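Local coordinates for protein giardin subunit alpha-1 (PDB 4EVF) that probably binds calcium and phospholipid membranes as an annexin and takes part in parasite attachment and remodelling of the cytoskeleton, at residues G270-R278 and I287-K295. Numbering follows the deposited sequence.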
ATOM      1  N   GLY A 270      13.533   8.743 -10.091  1.00 23.79           N
ATOM      2  CA  GLY A 270      13.465   9.863 -11.015  1.00 27.87           C
ATOM      3  C   GLY A 270      12.526  10.935 -10.492  1.00 26.28           C
ATOM      4  O   GLY A 270      12.522  11.247  -9.295  1.00 26.20           O
ATOM      5  N   ASP A 271      11.724  11.487 -11.396  1.00 27.92           N
ATOM      6  CA  ASP A 271      10.708  12.468 -11.052  1.00 25.60           C
ATOM      7  C   ASP A 271       9.362  11.782 -11.162  1.00 25.79           C
ATOM      8  O   ASP A 271       8.961  11.367 -12.250  1.00 27.07           O
ATOM      9  CB  ASP A 271      10.756  13.649 -12.020  1.00 26.77           C
ATOM     10  CG  ASP A 271       9.773  14.739 -11.653  1.00 30.12           C
ATOM     11  OD1 ASP A 271      10.065  15.481 -10.691  1.00 31.89           O
ATOM     12  OD2 ASP A 271       8.712  14.847 -12.310  1.00 28.76           O
ATOM     13  N   MET A 272       8.665  11.646 -10.038  1.00 25.02           N
ATOM     14  CA  MET A 272       7.422  10.891 -10.030  1.00 23.07           C
ATOM     15  C   MET A 272       6.374  11.487 -10.961  1.00 24.44           C
ATOM     16  O   MET A 272       5.733  10.760 -11.720  1.00 23.87           O
ATOM     17  CB  MET A 272       6.866  10.752  -8.613  1.00 22.55           C
ATOM     18  CG  MET A 272       5.638   9.872  -8.544  1.00 21.89           C
ATOM     19  SD  MET A 272       4.968   9.766  -6.872  1.00 39.32           S
ATOM     20  CE  MET A 272       6.308   8.914  -6.107  1.00 22.10           C
ATOM     21  N   GLY A 273       6.203  12.801 -10.906  1.00 24.30           N
ATOM     22  CA  GLY A 273       5.280  13.487 -11.793  1.00 24.04           C
ATOM     23  C   GLY A 273       5.534  13.198 -13.266  1.00 28.74           C
ATOM     24  O   GLY A 273       4.614  12.841 -14.015  1.00 24.77           O
ATOM     25  N   THR A 274       6.786  13.350 -13.684  1.00 25.66           N
ATOM     26  CA  THR A 274       7.177  13.060 -15.064  1.00 28.41           C
ATOM     27  C   THR A 274       6.914  11.610 -15.460  1.00 25.16           C
ATOM     28  O   THR A 274       6.403  11.342 -16.549  1.00 22.50           O
ATOM     29  CB  THR A 274       8.666  13.387 -15.293  1.00 31.91           C
ATOM     30  OG1 THR A 274       8.859  14.800 -15.157  1.00 34.05           O
ATOM     31  CG2 THR A 274       9.118  12.939 -16.689  1.00 31.34           C
ATOM     32  N   ASP A 275       7.261  10.675 -14.576  1.00 22.00           N
ATOM     33  CA  ASP A 275       7.056   9.253 -14.847  1.00 24.23           C
ATOM     34  C   ASP A 275       5.588   8.863 -14.978  1.00 24.91           C
ATOM     35  O   ASP A 275       5.222   8.071 -15.852  1.00 23.77           O
ATOM     36  CB  ASP A 275       7.743   8.380 -13.788  1.00 26.86           C
ATOM     37  CG  ASP A 275       9.258   8.414 -13.905  1.00 27.92           C
ATOM     38  OD1 ASP A 275       9.761   9.006 -14.884  1.00 25.27           O
ATOM     39  OD2 ASP A 275       9.944   7.855 -13.020  1.00 32.61           O
ATOM     40  N   ILE A 276       4.740   9.400 -14.104  1.00 23.13           N
ATOM     41  CA  ILE A 276       3.314   9.115 -14.207  1.00 21.04           C
ATOM     42  C   ILE A 276       2.773   9.669 -15.514  1.00 21.84           C
ATOM     43  O   ILE A 276       1.926   9.056 -16.172  1.00 21.64           O
ATOM     44  CB  ILE A 276       2.529   9.717 -13.037  1.00 22.56           C
ATOM     45  CG1 ILE A 276       2.817   8.918 -11.762  1.00 21.46           C
ATOM     46  CG2 ILE A 276       1.043   9.720 -13.359  1.00 20.49           C
ATOM     47  CD1 ILE A 276       2.225   9.534 -10.475  1.00 21.21           C
ATOM     48  N   GLU A 277       3.281  10.838 -15.881  1.00 19.80           N
ATOM     49  CA  GLU A 277       2.878  11.508 -17.106  1.00 29.52           C
ATOM     50  C   GLU A 277       3.105  10.591 -18.301  1.00 27.80           C
ATOM     51  O   GLU A 277       2.232  10.404 -19.153  1.00 27.02           O
ATOM     52  CB  GLU A 277       3.698  12.787 -17.268  1.00 31.05           C
ATOM     53  CG  GLU A 277       2.880  14.048 -17.233  1.00 37.79           C
ATOM     54  CD  GLU A 277       2.060  14.227 -18.485  1.00 39.08           C
ATOM     55  OE1 GLU A 277       2.541  13.814 -19.560  1.00 42.32           O
ATOM     56  OE2 GLU A 277       0.940  14.772 -18.395  1.00 43.13           O
ATOM     57  N   ARG A 278       4.284   9.991 -18.336  1.00 27.52           N
ATOM     58  CA  ARG A 278       4.666   9.153 -19.461  1.00 26.85           C
ATOM     59  C   ARG A 278       3.903   7.832 -19.487  1.00 26.60           C
ATOM     60  O   ARG A 278       3.393   7.416 -20.531  1.00 24.20           O
ATOM     61  CB  ARG A 278       6.167   8.890 -19.412  1.00 26.81           C
ATOM     62  CG  ARG A 278       6.683   8.114 -20.605  1.00 31.46           C
ATOM     63  CD  ARG A 278       8.159   7.796 -20.460  1.00 29.88           C
ATOM     64  NE  ARG A 278       8.375   6.719 -19.510  1.00 32.35           N
ATOM     65  CZ  ARG A 278       8.826   6.904 -18.278  1.00 30.94           C
ATOM     66  NH1 ARG A 278       9.132   8.129 -17.872  1.00 27.22           N
ATOM     67  NH2 ARG A 278       8.993   5.868 -17.466  1.00 31.91           N
ATOM     68  N   ILE A 287      -5.247  12.526 -12.865  1.00 22.84           N
ATOM     69  CA  ILE A 287      -5.864  12.098 -11.623  1.00 24.87           C
ATOM     70  C   ILE A 287      -4.783  11.679 -10.629  1.00 23.87           C
ATOM     71  O   ILE A 287      -4.770  12.156  -9.497  1.00 19.81           O
ATOM     72  CB  ILE A 287      -6.869  10.960 -11.847  1.00 25.15           C
ATOM     73  CG1 ILE A 287      -8.088  11.481 -12.616  1.00 24.70           C
ATOM     74  CG2 ILE A 287      -7.277  10.337 -10.512  1.00 21.60           C
ATOM     75  CD1 ILE A 287      -9.029  10.394 -13.091  1.00 21.28           C
ATOM     76  N   LEU A 288      -3.867  10.807 -11.059  1.00 20.79           N
ATOM     77  CA  LEU A 288      -2.813  10.339 -10.162  1.00 20.24           C
ATOM     78  C   LEU A 288      -1.893  11.470  -9.692  1.00 22.01           C
ATOM     79  O   LEU A 288      -1.607  11.586  -8.493  1.00 19.13           O
ATOM     80  CB  LEU A 288      -2.001   9.193 -10.793  1.00 16.65           C
ATOM     81  CG  LEU A 288      -2.695   7.857 -11.078  1.00 23.66           C
ATOM     82  CD1 LEU A 288      -1.705   6.857 -11.722  1.00 20.65           C
ATOM     83  CD2 LEU A 288      -3.339   7.259  -9.813  1.00 18.84           C
ATOM     84  N   ARG A 289      -1.455  12.312 -10.616  1.00 19.81           N
ATOM     85  CA  ARG A 289      -0.600  13.425 -10.267  1.00 23.52           C
ATOM     86  C   ARG A 289      -1.284  14.379  -9.264  1.00 22.77           C
ATOM     87  O   ARG A 289      -0.654  14.912  -8.428  1.00 27.19           O
ATOM     88  CB  ARG A 289      -0.075  14.201 -11.478  1.00 22.34           C
ATOM     89  CG  ARG A 289       0.985  13.507 -12.314  1.00 32.66           C
ATOM     90  CD  ARG A 289       1.385  14.331 -13.520  1.00 29.14           C
ATOM     91  NE  ARG A 289       2.433  15.236 -13.149  1.00 33.43           N
ATOM     92  CZ  ARG A 289       3.129  15.993 -13.972  1.00 33.06           C
ATOM     93  NH1 ARG A 289       2.923  15.953 -15.250  1.00 29.25           N
ATOM     94  NH2 ARG A 289       4.059  16.766 -13.501  1.00 36.13           N
ATOM     95  N   THR A 290      -2.569  14.573  -9.376  1.00 22.82           N
ATOM     96  CA  THR A 290      -3.306  15.385  -8.408  1.00 25.80           C
ATOM     97  C   THR A 290      -3.244  14.740  -7.017  1.00 20.89           C
ATOM     98  O   THR A 290      -2.854  15.378  -6.029  1.00 23.91           O
ATOM     99  CB  THR A 290      -4.776  15.564  -8.825  1.00 24.83           C
ATOM    100  OG1 THR A 290      -4.842  16.141 -10.135  1.00 28.25           O
ATOM    101  CG2 THR A 290      -5.503  16.473  -7.841  1.00 25.51           C
ATOM    102  N   LEU A 291      -3.617  13.467  -6.950  1.00 20.72           N
ATOM    103  CA  LEU A 291      -3.683  12.750  -5.677  1.00 21.08           C
ATOM    104  C   LEU A 291      -2.331  12.625  -4.986  1.00 24.24           C
ATOM    105  O   LEU A 291      -2.268  12.665  -3.756  1.00 22.52           O
ATOM    106  CB  LEU A 291      -4.340  11.377  -5.846  1.00 20.85           C
ATOM    107  CG  LEU A 291      -5.801  11.385  -6.316  1.00 20.69           C
ATOM    108  CD1 LEU A 291      -6.232  10.022  -6.850  1.00 20.05           C
ATOM    109  CD2 LEU A 291      -6.731  11.847  -5.182  1.00 25.70           C
ATOM    110  N   TRP A 292      -1.257  12.489  -5.767  1.00 20.68           N
ATOM    111  CA  TRP A 292       0.081  12.304  -5.209  1.00 19.32           C
ATOM    112  C   TRP A 292       0.822  13.626  -5.030  1.00 21.84           C
ATOM    113  O   TRP A 292       1.938  13.659  -4.526  1.00 24.19           O
ATOM    114  CB  TRP A 292       0.899  11.302  -6.032  1.00 19.81           C
ATOM    115  CG  TRP A 292       0.437   9.905  -5.818  1.00 18.36           C
ATOM    116  CD1 TRP A 292      -0.371   9.168  -6.639  1.00 15.97           C
ATOM    117  CD2 TRP A 292       0.713   9.084  -4.678  1.00 19.05           C
ATOM    118  NE1 TRP A 292      -0.598   7.931  -6.082  1.00 17.71           N
ATOM    119  CE2 TRP A 292       0.066   7.850  -4.885  1.00 16.26           C
ATOM    120  CE3 TRP A 292       1.471   9.265  -3.511  1.00 22.07           C
ATOM    121  CZ2 TRP A 292       0.136   6.807  -3.966  1.00 20.97           C
ATOM    122  CZ3 TRP A 292       1.541   8.222  -2.597  1.00 20.96           C
ATOM    123  CH2 TRP A 292       0.874   7.010  -2.830  1.00 22.06           C
ATOM    124  N   ARG A 293       0.160  14.712  -5.414  1.00 23.87           N
ATOM    125  CA  ARG A 293       0.677  16.067  -5.252  1.00 24.93           C
ATOM    126  C   ARG A 293       1.975  16.292  -6.017  1.00 28.70           C
ATOM    127  O   ARG A 293       2.940  16.841  -5.488  1.00 27.98           O
ATOM    128  CB  ARG A 293       0.839  16.433  -3.771  1.00 27.65           C
ATOM    129  CG  ARG A 293      -0.486  16.628  -3.065  1.00 27.94           C
ATOM    130  CD  ARG A 293      -0.301  17.165  -1.646  1.00 29.82           C
ATOM    131  NE  ARG A 293      -1.544  17.066  -0.895  1.00 30.00           N
ATOM    132  CZ  ARG A 293      -1.640  17.244   0.420  1.00 30.01           C
ATOM    133  NH1 ARG A 293      -0.558  17.530   1.137  1.00 31.63           N
ATOM    134  NH2 ARG A 293      -2.816  17.128   1.025  1.00 27.39           N
ATOM    135  N   VAL A 294       1.978  15.881  -7.266  1.00 28.98           N
ATOM    136  CA  VAL A 294       3.095  16.144  -8.113  1.00 29.56           C
ATOM    137  C   VAL A 294       2.614  16.637  -9.498  1.00 29.77           C
ATOM    138  O   VAL A 294       2.996  16.093 -10.498  1.00 30.76           O
ATOM    139  CB  VAL A 294       4.061  14.951  -8.222  1.00 32.69           C
ATOM    140  CG1 VAL A 294       4.589  14.623  -6.861  1.00 39.73           C
ATOM    141  CG2 VAL A 294       3.419  13.747  -8.758  1.00 30.09           C
ATOM    142  N   LYS A 295       1.795  17.689  -9.518  1.00 33.38           N
ATOM    143  CA  LYS A 295       1.449  18.371 -10.758  1.00 36.78           C
ATOM    144  C   LYS A 295       2.698  19.019 -11.339  1.00 36.93           C
ATOM    145  O   LYS A 295       2.725  19.393 -12.515  1.00 47.04           O
ATOM    146  CB  LYS A 295       0.396  19.445 -10.504  1.00 40.13           C
ATOM    147  CG  LYS A 295      -0.888  18.946  -9.873  1.00 41.47           C
ATOM    148  CD  LYS A 295      -1.806  20.119  -9.521  1.00 44.05           C
ATOM    149  CE  LYS A 295      -3.096  19.626  -8.899  1.00 43.88           C
ATOM    150  NZ  LYS A 295      -4.102  19.447  -9.985  1.00 42.73           N
TER
HETATM  151  O   HOH W   1       6.128  16.504 -16.146  1.00 39.86           O
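R289 reaches across as a knob into the hollow formed by G273, T274, I276 and E277. Its chain runs straight as far as CD and bends there (chi3 87°), laying the guanidinium over the first turn of helix 272-278. G273 O lies 3.3 Å above one face of that group, offset toward its rim, and makes no hydrogen bond with it. With no side chain at G273, V294 O and R289 NH2 crowd the place a CB would fill. V294 CG2 presses on G273 CA at 3.6 Å, where the two backbones come nearest. V294 O, close to the guanidinium plane, holds its NE side, taking a bond of 2.8 Å from R289 NE at 159° and a weak one from R289 NH2. The axes of 272-278 and 287-292 run nearly antiparallel (159°) and come within 9.7 Å at their closest; these are the last two helices of the chain, in the predicted fourth annexin repeat, each with a capped end here: D271 OD2 N-caps helix 272-278 through T274 N, and a Schellman motif at R293 turns the chain back toward G273. On the inner side I276 CG2, anti to the backbone N, packs into the corner made by L288 CB (4.0 Å) and R289 CG (3.9 Å). M272 SD lies obliquely over the five-membered ring of W292, 5.2 Å from its centroid, while W292 NE1 bonds to T252 on helix 245-255.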